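PDB 3KKG: putative SnoaL-like polyketide cyclase from Jannaschia sp., which is of unconfirmed activity but may act as a polyketide cyclase, with a small domain of the NTF2 type. Local coordinates for residues Leu16-Glu21 / Asp31-Thr36; Glu21-Gln26 / Pro69-Val74; Glu35-Gly40 / Gly122-Met127. All coordinates share one frame; numbering follows the deposited sequence. Where two conformers were deposited one is given.

Interaction 1: residues Leu16-Glu21 / Asp31-Thr36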
# COMPACT_ATOMS: atom_id res chain seq x y z
N LEU A 16 -5.74 13.70 -8.38
CA LEU A 16 -4.40 14.28 -8.38
C LEU A 16 -4.35 15.69 -7.73
O LEU A 16 -3.29 16.13 -7.25
CB LEU A 16 -3.74 14.24 -9.76
CG LEU A 16 -3.16 12.89 -10.14
CD1 LEU A 16 -2.68 12.93 -11.61
CD2 LEU A 16 -2.06 12.45 -9.18
N ARG A 17 -5.48 16.39 -7.72
CA ARG A 17 -5.55 17.68 -7.01
C ARG A 17 -5.20 17.52 -5.55
O ARG A 17 -4.63 18.44 -4.95
CB ARG A 17 -6.94 18.30 -7.14
CG ARG A 17 -7.35 18.64 -8.52
CD ARG A 17 -8.66 19.42 -8.59
NE ARG A 17 -8.53 20.70 -7.89
CZ ARG A 17 -9.48 21.26 -7.13
NH1 ARG A 17 -10.65 20.68 -6.94
NH2 ARG A 17 -9.24 22.44 -6.57
N LEU A 18 -5.46 16.34 -4.98
CA LEU A 18 -5.17 16.10 -3.58
C LEU A 18 -3.69 16.00 -3.27
O LEU A 18 -3.28 16.03 -2.12
CB LEU A 18 -5.87 14.82 -3.11
CG LEU A 18 -7.40 14.81 -3.25
CD1 LEU A 18 -8.01 13.45 -2.98
CD2 LEU A 18 -8.00 15.93 -2.32
N PHE A 19 -2.87 15.91 -4.31
CA PHE A 19 -1.43 15.83 -4.18
C PHE A 19 -0.74 17.16 -4.50
O PHE A 19 0.48 17.22 -4.47
CB PHE A 19 -0.86 14.69 -5.04
CG PHE A 19 -1.33 13.33 -4.55
CD1 PHE A 19 -2.57 12.84 -4.92
CD2 PHE A 19 -0.59 12.66 -3.60
CE1 PHE A 19 -3.01 11.63 -4.40
CE2 PHE A 19 -1.04 11.43 -3.09
CZ PHE A 19 -2.25 10.95 -3.49
N ASP A 20 -1.54 18.19 -4.80
CA ASP A 20 -1.03 19.54 -5.11
C ASP A 20 -1.81 20.53 -4.26
O ASP A 20 -1.45 20.75 -3.09
CB ASP A 20 -1.12 19.79 -6.63
CG ASP A 20 -0.65 21.16 -7.02
OD1 ASP A 20 0.25 21.66 -6.36
OD2 ASP A 20 -1.14 21.61 -8.07
N GLU A 21 -2.86 21.13 -4.79
CA GLU A 21 -3.62 22.13 -4.02
C GLU A 21 -4.30 21.55 -2.76
O GLU A 21 -4.57 22.27 -1.79
CB GLU A 21 -4.65 22.83 -4.88
CG GLU A 21 -5.63 21.95 -5.64
CD GLU A 21 -5.21 21.65 -7.10
OE1 GLU A 21 -4.08 21.16 -7.37
OE2 GLU A 21 -6.05 21.91 -7.99
N ASP A 31 -10.31 23.13 1.91
CA ASP A 31 -11.39 23.46 1.01
C ASP A 31 -11.34 22.60 -0.24
O ASP A 31 -12.39 22.27 -0.79
CB ASP A 31 -11.38 24.95 0.68
CG ASP A 31 -11.80 25.80 1.86
OD1 ASP A 31 -12.64 25.35 2.71
OD2 ASP A 31 -11.32 26.95 1.93
N VAL A 32 -10.14 22.16 -0.64
CA VAL A 32 -10.02 21.24 -1.78
C VAL A 32 -10.62 19.87 -1.37
O VAL A 32 -11.34 19.23 -2.13
CB VAL A 32 -8.54 21.05 -2.27
CG1 VAL A 32 -8.45 19.95 -3.36
CG2 VAL A 32 -7.97 22.38 -2.78
N TRP A 33 -10.31 19.41 -0.17
CA TRP A 33 -10.93 18.20 0.33
C TRP A 33 -12.47 18.32 0.36
O TRP A 33 -13.19 17.42 -0.07
CB TRP A 33 -10.40 17.83 1.72
CG TRP A 33 -9.07 17.14 1.74
CD1 TRP A 33 -7.98 17.46 1.00
CD2 TRP A 33 -8.70 16.02 2.54
NE1 TRP A 33 -6.95 16.59 1.27
CE2 TRP A 33 -7.36 15.70 2.21
CE3 TRP A 33 -9.36 15.22 3.48
CZ2 TRP A 33 -6.67 14.65 2.81
CZ3 TRP A 33 -8.68 14.19 4.06
CH2 TRP A 33 -7.36 13.93 3.75
N ARG A 34 -12.97 19.46 0.84
CA ARG A 34 -14.43 19.65 0.92
C ARG A 34 -15.12 19.66 -0.44
O ARG A 34 -16.26 19.23 -0.55
CB ARG A 34 -14.77 20.91 1.71
CG ARG A 34 -14.38 20.81 3.16
CD ARG A 34 -14.71 22.05 3.95
NE ARG A 34 -14.25 21.93 5.33
CZ ARG A 34 -13.28 22.66 5.90
NH1 ARG A 34 -12.64 23.62 5.24
NH2 ARG A 34 -12.95 22.43 7.15
N GLU A 35 -14.43 20.12 -1.48
CA GLU A 35 -15.00 20.07 -2.83
C GLU A 35 -14.83 18.74 -3.56
O GLU A 35 -15.54 18.45 -4.51
CB GLU A 35 -14.48 21.22 -3.68
CG GLU A 35 -13.03 21.25 -4.06
CD GLU A 35 -12.68 22.58 -4.77
OE1 GLU A 35 -13.34 22.89 -5.78
OE2 GLU A 35 -11.80 23.33 -4.29
N THR A 36 -13.90 17.91 -3.09
CA THR A 36 -13.55 16.64 -3.74
C THR A 36 -14.22 15.40 -3.12
O THR A 36 -14.58 14.44 -3.80
CB THR A 36 -11.99 16.49 -3.65
OG1 THR A 36 -11.40 17.60 -4.36
CG2 THR A 36 -11.50 15.21 -4.32
O HOH W 1 -10.36 17.47 -6.67
O HOH W 2 -4.33 15.02 0.21

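Interaction 2: residues Glu21-Gln26 / Pro69-Val74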
# COMPACT_ATOMS: atom_id res chain seq x y z
N GLU A 21 -2.86 21.13 -4.79
CA GLU A 21 -3.62 22.13 -4.02
C GLU A 21 -4.30 21.55 -2.76
O GLU A 21 -4.57 22.27 -1.79
CB GLU A 21 -4.65 22.83 -4.88
CG GLU A 21 -5.63 21.95 -5.64
CD GLU A 21 -5.21 21.65 -7.10
OE1 GLU A 21 -4.08 21.16 -7.37
OE2 GLU A 21 -6.05 21.91 -7.99
N GLY A 22 -4.60 20.25 -2.77
CA GLY A 22 -5.24 19.56 -1.65
C GLY A 22 -4.28 18.81 -0.75
O GLY A 22 -4.70 18.03 0.10
N TRP A 23 -2.98 19.02 -0.94
CA TRP A 23 -1.95 18.36 -0.10
C TRP A 23 -1.85 19.08 1.24
O TRP A 23 -1.82 20.32 1.27
CB TRP A 23 -0.60 18.41 -0.80
CG TRP A 23 0.52 17.72 -0.11
CD1 TRP A 23 1.67 18.29 0.31
CD2 TRP A 23 0.60 16.33 0.26
NE1 TRP A 23 2.48 17.35 0.89
CE2 TRP A 23 1.85 16.14 0.88
CE3 TRP A 23 -0.25 15.22 0.10
CZ2 TRP A 23 2.26 14.92 1.37
CZ3 TRP A 23 0.17 14.00 0.58
CH2 TRP A 23 1.45 13.88 1.19
N GLY A 24 -1.72 18.31 2.32
CA GLY A 24 -1.86 18.87 3.66
C GLY A 24 -0.78 19.86 4.05
O GLY A 24 -0.92 20.60 5.04
N ALA A 25 0.31 19.92 3.31
CA ALA A 25 1.34 20.89 3.51
C ALA A 25 1.03 22.23 2.83
O ALA A 25 1.77 23.18 3.03
CB ALA A 25 2.68 20.41 3.05
N GLN A 26 -0.05 22.30 2.03
CA GLN A 26 -0.41 23.46 1.23
C GLN A 26 -1.60 24.19 1.84
O GLN A 26 -2.70 23.62 2.01
CB GLN A 26 -0.79 22.96 -0.18
CG GLN A 26 -1.26 24.03 -1.18
CD GLN A 26 -0.23 25.11 -1.37
OE1 GLN A 26 0.96 24.82 -1.56
NE2 GLN A 26 -0.67 26.36 -1.29
N PRO A 69 5.29 19.28 8.84
CA PRO A 69 4.58 20.38 8.25
C PRO A 69 5.03 20.81 6.88
O PRO A 69 4.26 21.50 6.17
CB PRO A 69 4.80 21.52 9.26
CG PRO A 69 5.66 20.99 10.28
CD PRO A 69 5.96 19.63 10.11
N ARG A 70 6.27 20.49 6.50
CA ARG A 70 6.81 20.77 5.14
C ARG A 70 6.85 19.51 4.25
O ARG A 70 7.50 19.53 3.20
CB ARG A 70 8.25 21.38 5.16
CG ARG A 70 8.42 22.83 5.67
CD ARG A 70 9.86 23.37 5.42
NE ARG A 70 10.08 24.73 6.02
CZ ARG A 70 10.49 24.93 7.28
NH1 ARG A 70 10.78 23.90 8.04
NH2 ARG A 70 10.61 26.14 7.75
N LEU A 71 6.16 18.43 4.62
CA LEU A 71 6.27 17.17 3.88
C LEU A 71 6.03 17.43 2.40
O LEU A 71 5.06 18.06 2.00
CB LEU A 71 5.23 16.19 4.41
CG LEU A 71 5.47 14.72 4.04
CD1 LEU A 71 6.74 14.15 4.63
CD2 LEU A 71 4.28 13.93 4.55
N GLU A 72 6.96 16.89 1.61
CA GLU A 72 6.87 16.90 0.16
C GLU A 72 6.45 15.57 -0.39
O GLU A 72 6.90 14.53 0.07
CB GLU A 72 8.21 17.30 -0.47
CG GLU A 72 8.62 18.74 -0.14
CD GLU A 72 10.02 19.08 -0.66
OE1 GLU A 72 10.66 18.23 -1.31
OE2 GLU A 72 10.50 20.16 -0.32
N VAL A 73 5.60 15.61 -1.41
CA VAL A 73 5.16 14.41 -2.12
C VAL A 73 5.52 14.50 -3.59
O VAL A 73 5.29 15.51 -4.21
CB VAL A 73 3.63 14.11 -1.83
CG1 VAL A 73 2.72 15.23 -2.33
CG2 VAL A 73 3.26 12.74 -2.43
N VAL A 74 6.07 13.39 -4.11
CA VAL A 74 6.33 13.24 -5.54
C VAL A 74 5.57 12.02 -6.01
O VAL A 74 5.85 10.88 -5.61
CB VAL A 74 7.82 13.13 -5.85
CG1 VAL A 74 8.02 12.98 -7.37
CG2 VAL A 74 8.58 14.38 -5.41
O HOH W 3 3.91 23.74 4.65

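Interaction 3: residues Glu35-Gly40 / Gly122-Met127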
# COMPACT_ATOMS: atom_id res chain seq x y z
N GLU A 35 -14.43 20.12 -1.48
CA GLU A 35 -15.00 20.07 -2.83
C GLU A 35 -14.83 18.74 -3.56
O GLU A 35 -15.54 18.45 -4.51
CB GLU A 35 -14.48 21.22 -3.68
CG GLU A 35 -13.03 21.25 -4.06
CD GLU A 35 -12.68 22.58 -4.77
OE1 GLU A 35 -13.34 22.89 -5.78
OE2 GLU A 35 -11.80 23.33 -4.29
N THR A 36 -13.90 17.91 -3.09
CA THR A 36 -13.55 16.64 -3.74
C THR A 36 -14.22 15.40 -3.12
O THR A 36 -14.58 14.44 -3.80
CB THR A 36 -11.99 16.49 -3.65
OG1 THR A 36 -11.40 17.60 -4.36
CG2 THR A 36 -11.50 15.21 -4.32
N MSE A 37 -14.24 15.38 -1.79
CA MSE A 37 -14.80 14.26 -1.01
C MSE A 37 -16.29 14.48 -0.75
O MSE A 37 -16.75 15.63 -0.65
CB MSE A 37 -14.09 14.11 0.35
CG MSE A 37 -12.76 13.38 0.36
SE MSE A 37 -11.26 14.34 -0.53
CE MSE A 37 -9.78 13.34 0.30
N THR A 38 -17.01 13.38 -0.58
CA THR A 38 -18.42 13.42 -0.13
C THR A 38 -18.45 13.64 1.38
O THR A 38 -17.47 13.45 2.09
CB THR A 38 -19.14 12.11 -0.46
OG1 THR A 38 -18.49 11.03 0.22
CG2 THR A 38 -19.14 11.89 -1.98
N PRO A 39 -19.58 14.12 1.90
CA PRO A 39 -19.69 14.35 3.35
C PRO A 39 -19.46 13.10 4.20
O PRO A 39 -18.95 13.19 5.32
CB PRO A 39 -21.13 14.86 3.51
CG PRO A 39 -21.52 15.31 2.15
CD PRO A 39 -20.80 14.51 1.16
N GLY A 40 -19.85 11.95 3.67
CA GLY A 40 -19.67 10.67 4.35
C GLY A 40 -18.35 9.97 3.99
O GLY A 40 -18.20 8.78 4.27
N GLY A 122 -18.01 10.97 -9.53
CA GLY A 122 -17.03 12.06 -9.60
C GLY A 122 -16.45 12.59 -8.29
O GLY A 122 -15.63 13.49 -8.31
N GLN A 123 -16.93 12.06 -7.15
CA GLN A 123 -16.50 12.50 -5.83
C GLN A 123 -15.77 11.34 -5.15
O GLN A 123 -16.08 10.17 -5.40
CB GLN A 123 -17.72 12.91 -4.98
CG GLN A 123 -18.70 13.86 -5.65
CD GLN A 123 -19.90 14.18 -4.76
OE1 GLN A 123 -21.00 13.61 -4.92
NE2 GLN A 123 -19.70 15.07 -3.81
N VAL A 124 -14.79 11.67 -4.31
CA VAL A 124 -14.06 10.67 -3.56
C VAL A 124 -14.86 10.25 -2.33
O VAL A 124 -15.26 11.10 -1.49
CB VAL A 124 -12.68 11.20 -3.14
CG1 VAL A 124 -11.95 10.19 -2.26
CG2 VAL A 124 -11.83 11.57 -4.35
N ILE A 125 -15.13 8.96 -2.22
CA ILE A 125 -15.88 8.42 -1.06
C ILE A 125 -15.04 7.66 -0.02
O ILE A 125 -15.51 7.44 1.12
CB ILE A 125 -17.07 7.56 -1.51
CG1 ILE A 125 -16.62 6.26 -2.22
CG2 ILE A 125 -17.98 8.37 -2.46
CD1 ILE A 125 -17.78 5.28 -2.51
N GLU A 126 -13.87 7.21 -0.42
CA GLU A 126 -13.01 6.46 0.49
C GLU A 126 -11.56 6.58 0.04
O GLU A 126 -11.27 6.64 -1.17
CB GLU A 126 -13.41 4.99 0.53
CG GLU A 126 -12.62 4.19 1.58
CD GLU A 126 -13.15 2.79 1.78
OE1 GLU A 126 -14.20 2.65 2.41
OE2 GLU A 126 -12.52 1.88 1.18
N MSE A 127 -10.68 6.62 1.02
CA MSE A 127 -9.26 6.68 0.82
C MSE A 127 -8.60 5.71 1.79
O MSE A 127 -8.85 5.82 2.99
CB MSE A 127 -8.76 8.10 1.10
CG MSE A 127 -7.30 8.32 0.91
SE MSE A 127 -6.85 10.16 1.24
CE MSE A 127 -7.02 10.09 3.06
O HOH W 4 -17.75 7.07 2.23

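Interaction 1: residues Leu16-Glu21 / Asp31-Thr36
Charge links the two segments along one margin. Arg-17, bent at chi3 (61°), puts NE against OE2 of Glu-21 at 2.8 Å; the bond is almost straight (172°) and in the guanidinium plane, but meets the oxygen from above the carboxylate plane. The same guanidinium turns an edge to Glu-35, whose carboxylate stands perpendicular to it in a long, weak salt bridge, NH2 of Arg-17 to OE2 of Glu-35, 3.5 Å. Nonpolar contacts lie beneath this network. CG1 of Val-32 sits 4.0 Å above the guanidinium plane of Arg-17, and CG2 of Val-32 lies 3.7 Å from CG of Glu-21, so one valine supports both charged chains. Deeper, CD2 of Leu-18 comes within 3.7 Å of CD1 of Trp-33, and the leucine meets the methyl of Thr-36 tip to tip. An alanine in place of Arg-17 would probably lose the charged link between Glu-21 and Glu-35 and the guanidinium lying over CG1 of Val-32. Water bridges flank the packing. One water donates to OG1 of Thr-36 (2.5 Å) and weakly accepts from NH1 of Arg-17, while OG1 itself donates to O of Val-32. NE1 of Trp-33 has its stronger partner in O of Gly-22 and shares its one N-H with a water that donates to O of Leu-18. The arrangement is a loop-on-helix packing in the helical part of an NTF2-like domain, where helix 29-36 comes back against the segment following helix 6-16.

Interaction 2: residues Glu21-Gln26 / Pro69-Val74
NE1 of Trp-23 is gripped by a single bond across this contact, but a very good one: it donates to O of Leu-71 at 2.9 Å, with the N-H pointing nearly straight at the acceptor (174°). The oxygen lies in the indole plane, whereas NE1 approaches from above the plane of the carbonyl. CG of Trp-23 is anti to the backbone N (chi1 -177°), which extends the indole across to the other segment.

The bond holds one edge of the indole while Val-73 packs on a face. CG1 of Val-73 stands 3.5 Å from the centroid of the six-membered ring of Trp-23, only 14° off the ring normal, a close CH-pi contact. CG1 occupies the crowded position between the backbone N and the carbonyl carbon, and CB also lies against the ring. CD2 of Leu-71 adds a looser contact to CZ2 of Trp-23, 3.9 Å away. With the edge bonded and the face packed, both the tilt and the rotation of the indole are restrained.

Next to it, CB of Ala-25 rests against O of Leu-71 (3.5 Å) and O of Pro-69. Ala-25 is held there by a type I beta turn closed by N of Gln-26 and O of Trp-23, 2.8 Å apart. A water lies within bonding distance of both O of Ala-25 and O of Pro-69.

A PEG molecule, probably from the crystallisation liquor, lies about 4 Å from the Trp-23 side chain. In the fold, the loop between helices 6-16 and 29-36 here meets the start of strand 72-81, an outermost strand of the sheet within this chain; Trp-23 makes an edge-to-face contact with Phe-65 of helix 54-67 and touches Leu-91 of strand 84-94, the next strand in the sheet.

Interaction 3: residues Glu35-Gly40 / Gly122-Met127
The main chain of Val-124 is held at both ends by residues 36-38: its N donates to O of Thr-36 at 2.8 Å, and its O accepts from N of Thr-38 at 3.0 Å, both bonds lying in the plane of the accepting carbonyl. They flank Met-37, a selenomethionine, whose CA also offers a C-H to O of Val-124. Side by side, Met-37 and Val-124 point the same way, CG of Met-37 4.1 Å from CB of Val-124; CG2 of Thr-36 touches CG2 of Val-124 at 3.7 Å. Thr-38 packs through CG2, which presses on CB of Gln-123 (3.5 Å) and on CG2 of Ile-125 (3.7 Å), while its OG1 takes the crowded position between the backbone N and the carbonyl carbon. This is a parallel beta bridge made by the chain directly as it leaves helix 29-36, before it turns a corner at Pro-39 and Gly-40 into strand 41-45, the parallel sheet neighbour of strand 123-131. Past the bridge, a water donates to O of Gly-40 (2.7 Å) and to O of Ile-125. On the other side of strand 123-131, Ile-125 and Glu-126 both face Thr-118 in a classic beta bulge. Phe-41 and Phe-117 pack on Val-124, and Leu-18 touches Met-37.

Interactions 1 and 3 are partly buried and share Glu-35 and Thr-36 at the end of helix 29-36: residues 16-21 pack on that helix, and the chain leaving it joins strand 123-131. They also touch directly, Leu-18 on Met-37 and Trp-33 on Met-127. Interaction 2 is a surface contact at an outermost strand of the same sheet within this chain, its centre about 19 Å from that of interaction 3. Glu-21 belongs to both interactions 1 and 2, and N of Gly-22 probably bonds to O of Arg-17. The chemistry changes accordingly: side-chain charges and waters around apolar packing in interaction 1, an indole N-H bond to a carbonyl and a CH-pi contact in interaction 2, main-chain bridging in interaction 3.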